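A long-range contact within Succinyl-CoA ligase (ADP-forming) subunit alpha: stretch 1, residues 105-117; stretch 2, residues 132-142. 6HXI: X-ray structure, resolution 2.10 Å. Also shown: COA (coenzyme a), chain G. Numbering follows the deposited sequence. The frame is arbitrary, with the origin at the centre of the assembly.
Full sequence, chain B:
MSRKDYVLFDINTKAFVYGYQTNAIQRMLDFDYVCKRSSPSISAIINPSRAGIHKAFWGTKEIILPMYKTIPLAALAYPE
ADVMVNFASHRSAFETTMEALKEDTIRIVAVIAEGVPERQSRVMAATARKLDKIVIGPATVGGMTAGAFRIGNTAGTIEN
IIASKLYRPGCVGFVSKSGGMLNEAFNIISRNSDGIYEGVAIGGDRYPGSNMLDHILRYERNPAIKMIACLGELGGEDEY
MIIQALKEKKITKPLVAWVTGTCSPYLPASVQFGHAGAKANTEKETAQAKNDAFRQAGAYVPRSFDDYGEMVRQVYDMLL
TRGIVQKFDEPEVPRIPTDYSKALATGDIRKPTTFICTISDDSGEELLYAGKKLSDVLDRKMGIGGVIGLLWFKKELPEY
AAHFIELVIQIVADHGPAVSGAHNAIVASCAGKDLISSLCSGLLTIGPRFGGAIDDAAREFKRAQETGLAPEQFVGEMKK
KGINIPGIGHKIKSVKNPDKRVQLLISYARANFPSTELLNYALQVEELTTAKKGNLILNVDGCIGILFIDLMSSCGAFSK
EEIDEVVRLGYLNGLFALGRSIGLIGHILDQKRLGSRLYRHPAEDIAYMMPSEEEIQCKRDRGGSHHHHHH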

# COMPACT_ATOMS: atom_id res chain seq x y z
N THR B 105 -49.94 9.69 -12.19
CA THR B 105 -49.50 8.98 -13.40
C THR B 105 -49.67 7.46 -13.33
O THR B 105 -49.67 6.82 -14.37
CB THR B 105 -48.08 9.36 -13.77
OG1 THR B 105 -47.23 9.09 -12.65
CG2 THR B 105 -47.96 10.84 -14.22
N ILE B 106 -49.80 6.88 -12.13
CA ILE B 106 -49.97 5.42 -12.01
C ILE B 106 -51.46 5.08 -12.01
O ILE B 106 -52.25 5.72 -11.31
CB ILE B 106 -49.16 4.82 -10.82
CG1 ILE B 106 -47.65 4.93 -11.11
CG2 ILE B 106 -49.53 3.36 -10.53
CD1 ILE B 106 -46.80 5.25 -9.91
N ARG B 107 -51.84 4.09 -12.83
CA ARG B 107 -53.21 3.61 -13.01
C ARG B 107 -53.40 2.16 -12.49
O ARG B 107 -54.46 1.84 -11.96
CB ARG B 107 -53.57 3.72 -14.50
CG ARG B 107 -54.95 3.22 -14.88
CD ARG B 107 -55.07 3.15 -16.38
NE ARG B 107 -56.20 2.32 -16.80
CZ ARG B 107 -56.13 1.37 -17.73
NH1 ARG B 107 -54.98 1.13 -18.36
NH2 ARG B 107 -57.20 0.67 -18.04
N ILE B 108 -52.36 1.29 -12.66
CA ILE B 108 -52.41 -0.12 -12.26
C ILE B 108 -51.28 -0.48 -11.29
O ILE B 108 -50.12 -0.12 -11.53
CB ILE B 108 -52.43 -1.06 -13.50
CG1 ILE B 108 -53.58 -0.74 -14.48
CG2 ILE B 108 -52.46 -2.55 -13.10
CD1 ILE B 108 -53.14 -0.67 -15.89
N VAL B 109 -51.63 -1.18 -10.19
CA VAL B 109 -50.67 -1.70 -9.24
C VAL B 109 -50.96 -3.19 -9.10
O VAL B 109 -52.09 -3.56 -8.80
CB VAL B 109 -50.64 -0.99 -7.84
CG1 VAL B 109 -49.46 -1.49 -7.01
CG2 VAL B 109 -50.61 0.53 -7.97
N ALA B 110 -49.94 -4.03 -9.32
CA ALA B 110 -50.02 -5.47 -9.14
C ALA B 110 -49.30 -5.79 -7.84
O ALA B 110 -48.10 -5.49 -7.72
CB ALA B 110 -49.37 -6.20 -10.31
N VAL B 111 -50.02 -6.30 -6.85
CA VAL B 111 -49.52 -6.66 -5.52
C VAL B 111 -49.21 -8.16 -5.49
O VAL B 111 -50.12 -8.99 -5.51
CB VAL B 111 -50.49 -6.23 -4.37
CG1 VAL B 111 -49.85 -6.46 -3.01
CG2 VAL B 111 -50.91 -4.77 -4.52
N ILE B 112 -47.93 -8.51 -5.42
CA ILE B 112 -47.47 -9.90 -5.44
C ILE B 112 -47.52 -10.56 -4.05
O ILE B 112 -47.75 -11.77 -3.97
CB ILE B 112 -46.03 -10.01 -6.07
CG1 ILE B 112 -45.89 -9.24 -7.43
CG2 ILE B 112 -45.53 -11.45 -6.18
CD1 ILE B 112 -46.86 -9.47 -8.55
N ALA B 113 -47.28 -9.79 -2.97
CA ALA B 113 -47.19 -10.34 -1.62
C ALA B 113 -48.37 -11.16 -1.18
O ALA B 113 -49.52 -10.82 -1.44
CB ALA B 113 -46.93 -9.24 -0.61
N GLU B 114 -48.06 -12.27 -0.52
CA GLU B 114 -49.00 -13.18 0.10
C GLU B 114 -48.94 -12.86 1.61
O GLU B 114 -47.86 -12.53 2.12
CB GLU B 114 -48.56 -14.63 -0.15
CG GLU B 114 -49.63 -15.63 0.28
CD GLU B 114 -49.58 -17.04 -0.30
OE1 GLU B 114 -50.67 -17.59 -0.58
OE2 GLU B 114 -48.47 -17.61 -0.43
N GLY B 115 -50.10 -12.90 2.27
CA GLY B 115 -50.22 -12.64 3.70
C GLY B 115 -50.53 -11.21 4.08
O GLY B 115 -50.16 -10.78 5.17
N VAL B 116 -51.16 -10.46 3.16
CA VAL B 116 -51.58 -9.07 3.38
C VAL B 116 -52.91 -9.08 4.16
O VAL B 116 -53.84 -9.78 3.76
CB VAL B 116 -51.69 -8.27 2.05
CG1 VAL B 116 -52.18 -6.84 2.29
CG2 VAL B 116 -50.36 -8.25 1.30
N PRO B 117 -53.04 -8.31 5.28
CA PRO B 117 -54.33 -8.28 6.01
C PRO B 117 -55.52 -7.98 5.13
O PRO B 117 -55.41 -7.19 4.19
CB PRO B 117 -54.13 -7.17 7.05
CG PRO B 117 -52.68 -7.15 7.27
CD PRO B 117 -52.05 -7.44 5.92
N ASP B 132 -60.58 5.48 -9.87
CA ASP B 132 -60.70 4.82 -11.18
C ASP B 132 -59.38 4.11 -11.60
O ASP B 132 -58.94 4.15 -12.76
CB ASP B 132 -61.23 5.79 -12.27
CG ASP B 132 -62.12 5.10 -13.29
OD1 ASP B 132 -61.57 4.42 -14.20
OD2 ASP B 132 -63.36 5.19 -13.15
N LYS B 133 -58.73 3.46 -10.62
CA LYS B 133 -57.47 2.74 -10.81
C LYS B 133 -57.68 1.24 -10.65
O LYS B 133 -58.80 0.81 -10.37
CB LYS B 133 -56.40 3.33 -9.89
CG LYS B 133 -56.03 4.74 -10.33
CD LYS B 133 -55.03 5.44 -9.44
CE LYS B 133 -54.96 6.89 -9.86
NZ LYS B 133 -53.70 7.50 -9.41
N ILE B 134 -56.65 0.42 -10.92
CA ILE B 134 -56.79 -1.04 -10.81
C ILE B 134 -55.74 -1.64 -9.88
O ILE B 134 -54.56 -1.30 -9.99
CB ILE B 134 -56.83 -1.74 -12.21
CG1 ILE B 134 -58.12 -1.36 -12.99
CG2 ILE B 134 -56.69 -3.27 -12.14
CD1 ILE B 134 -57.91 -0.29 -14.05
N VAL B 135 -56.17 -2.51 -8.96
CA VAL B 135 -55.25 -3.25 -8.10
C VAL B 135 -55.42 -4.74 -8.44
O VAL B 135 -56.51 -5.28 -8.26
CB VAL B 135 -55.36 -2.96 -6.57
CG1 VAL B 135 -54.45 -3.91 -5.76
CG2 VAL B 135 -55.01 -1.52 -6.25
N ILE B 136 -54.36 -5.37 -8.96
CA ILE B 136 -54.36 -6.80 -9.25
C ILE B 136 -53.60 -7.40 -8.07
O ILE B 136 -52.46 -7.03 -7.81
CB ILE B 136 -53.75 -7.18 -10.64
CG1 ILE B 136 -54.65 -6.66 -11.79
CG2 ILE B 136 -53.58 -8.69 -10.77
CD1 ILE B 136 -53.90 -6.02 -12.86
N GLY B 137 -54.29 -8.24 -7.31
CA GLY B 137 -53.74 -8.86 -6.12
C GLY B 137 -54.46 -8.38 -4.87
O GLY B 137 -55.56 -7.83 -4.98
N PRO B 138 -53.91 -8.61 -3.66
CA PRO B 138 -52.61 -9.24 -3.33
C PRO B 138 -52.58 -10.74 -3.60
O PRO B 138 -53.60 -11.31 -3.99
CB PRO B 138 -52.43 -8.92 -1.83
CG PRO B 138 -53.47 -7.88 -1.49
CD PRO B 138 -54.60 -8.15 -2.44
N ALA B 139 -51.42 -11.37 -3.35
CA ALA B 139 -51.19 -12.81 -3.49
C ALA B 139 -51.43 -13.33 -4.91
O ALA B 139 -52.07 -14.36 -5.11
CB ALA B 139 -52.03 -13.58 -2.46
N THR B 140 -50.86 -12.62 -5.90
CA THR B 140 -50.96 -13.01 -7.31
C THR B 140 -49.60 -12.94 -7.98
O THR B 140 -48.71 -12.32 -7.42
CB THR B 140 -52.00 -12.13 -8.04
OG1 THR B 140 -52.19 -12.65 -9.35
CG2 THR B 140 -51.56 -10.68 -8.16
N VAL B 141 -49.46 -13.55 -9.16
CA VAL B 141 -48.27 -13.43 -10.02
C VAL B 141 -48.49 -12.21 -10.90
O VAL B 141 -47.54 -11.58 -11.35
CB VAL B 141 -47.89 -14.67 -10.88
CG1 VAL B 141 -47.15 -15.70 -10.05
CG2 VAL B 141 -49.11 -15.27 -11.60
N GLY B 142 -49.76 -11.92 -11.14
CA GLY B 142 -50.20 -10.78 -11.93
C GLY B 142 -51.13 -11.21 -13.05
O GLY B 142 -52.30 -11.51 -12.83
N1A COA G . -31.29 -5.86 8.07
C2A COA G . -32.57 -5.63 8.37
N3A COA G . -33.67 -5.97 7.68
C4A COA G . -33.35 -6.55 6.52
C5A COA G . -32.08 -6.85 6.07
C6A COA G . -31.00 -6.50 6.91
N6A COA G . -29.73 -6.81 6.65
N7A COA G . -32.12 -7.36 4.78
C8A COA G . -33.40 -7.38 4.49
N9A COA G . -34.20 -6.90 5.50
C1B COA G . -35.66 -6.76 5.48
C2B COA G . -36.22 -5.92 4.34
O2B COA G . -36.13 -4.52 4.64
C3B COA G . -37.67 -6.42 4.32
O3B COA G . -38.47 -5.81 5.36
P3B COA G . -40.05 -5.62 5.27
O7A COA G . -40.63 -6.96 4.97
O8A COA G . -40.47 -5.07 6.59
O9A COA G . -40.29 -4.56 4.18
C4B COA G . -37.56 -7.88 4.76
O4B COA G . -36.25 -8.03 5.35
C5B COA G . -37.76 -8.90 3.66
O5B COA G . -37.00 -8.46 2.52
P1A COA G . -37.61 -8.56 1.00
O1A COA G . -36.59 -8.43 -0.07
O2A COA G . -38.81 -7.65 0.81
O3A COA G . -38.11 -10.07 1.15
P2A COA G . -38.64 -11.28 0.26
O4A COA G . -37.51 -12.10 -0.20
O5A COA G . -39.53 -12.08 1.19
O6A COA G . -39.47 -10.65 -0.98
CBP COA G . -41.65 -11.15 -1.96
CCP COA G . -40.88 -10.36 -0.89
CDP COA G . -43.14 -10.78 -1.85
CEP COA G . -41.15 -10.81 -3.38
CAP COA G . -41.45 -12.67 -1.70
OAP COA G . -41.64 -12.98 -0.33
C9P COA G . -42.28 -13.62 -2.54
O9P COA G . -41.92 -13.90 -3.69
N8P COA G . -43.38 -14.13 -1.98
C7P COA G . -44.32 -14.98 -2.70
C6P COA G . -45.67 -14.32 -2.84
C5P COA G . -46.68 -15.23 -3.50
O5P COA G . -46.61 -16.45 -3.37
N4P COA G . -47.63 -14.64 -4.22
C3P COA G . -48.61 -15.37 -5.00
C2P COA G . -48.08 -15.83 -6.34
S1P COA G . -49.50 -16.54 -7.22

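Two neighbouring parallel strands, 108-111 and 134-136, pair through a regular backbone ladder that gives way, beyond I136, to a cis-proline turn whose following residues, A139 to V141, lie along the coenzyme A thiol arm. The ladder climbs by alternation: I134 N donates to R107 O (2.8 Å), V109 N to I134 O (2.9 Å), I136 N to V109 O (2.9 Å) and V111 N to I136 O (2.7 Å). Before it begins, the extended side chain of K133 reaches back so that NZ donates to I106 O (3.0 Å). I108, A110, I134 and I136 share one face of the sheet, where I108 CG2 packs on I136 CD1 at 3.8 Å; V109 and V135 point to the other.

The alternation stops after V111 N because the next donor position belongs to P138, whose nitrogen carries no hydrogen. At G137 (phi 114°, psi -165°) a CB would lie 2.2 Å from V111 O, a clash that glycine avoids. The cis peptide to P138 follows, and P138 CB fits against V111 CG1 and V116 CG2, each at 3.8 Å. V111 O meets P138 CA in a CA-H...O contact (3.3 Å) but, at a poor angle, does not bond A139 N. A139 N instead donates to A113 O (2.7 Å), tying the two loops together. I112 O is left to accept from COA N4P (2.9 Å, nearly linear), while V141 N lies 3.6 Å from COA S1P, so both stretches line the cofactor arm.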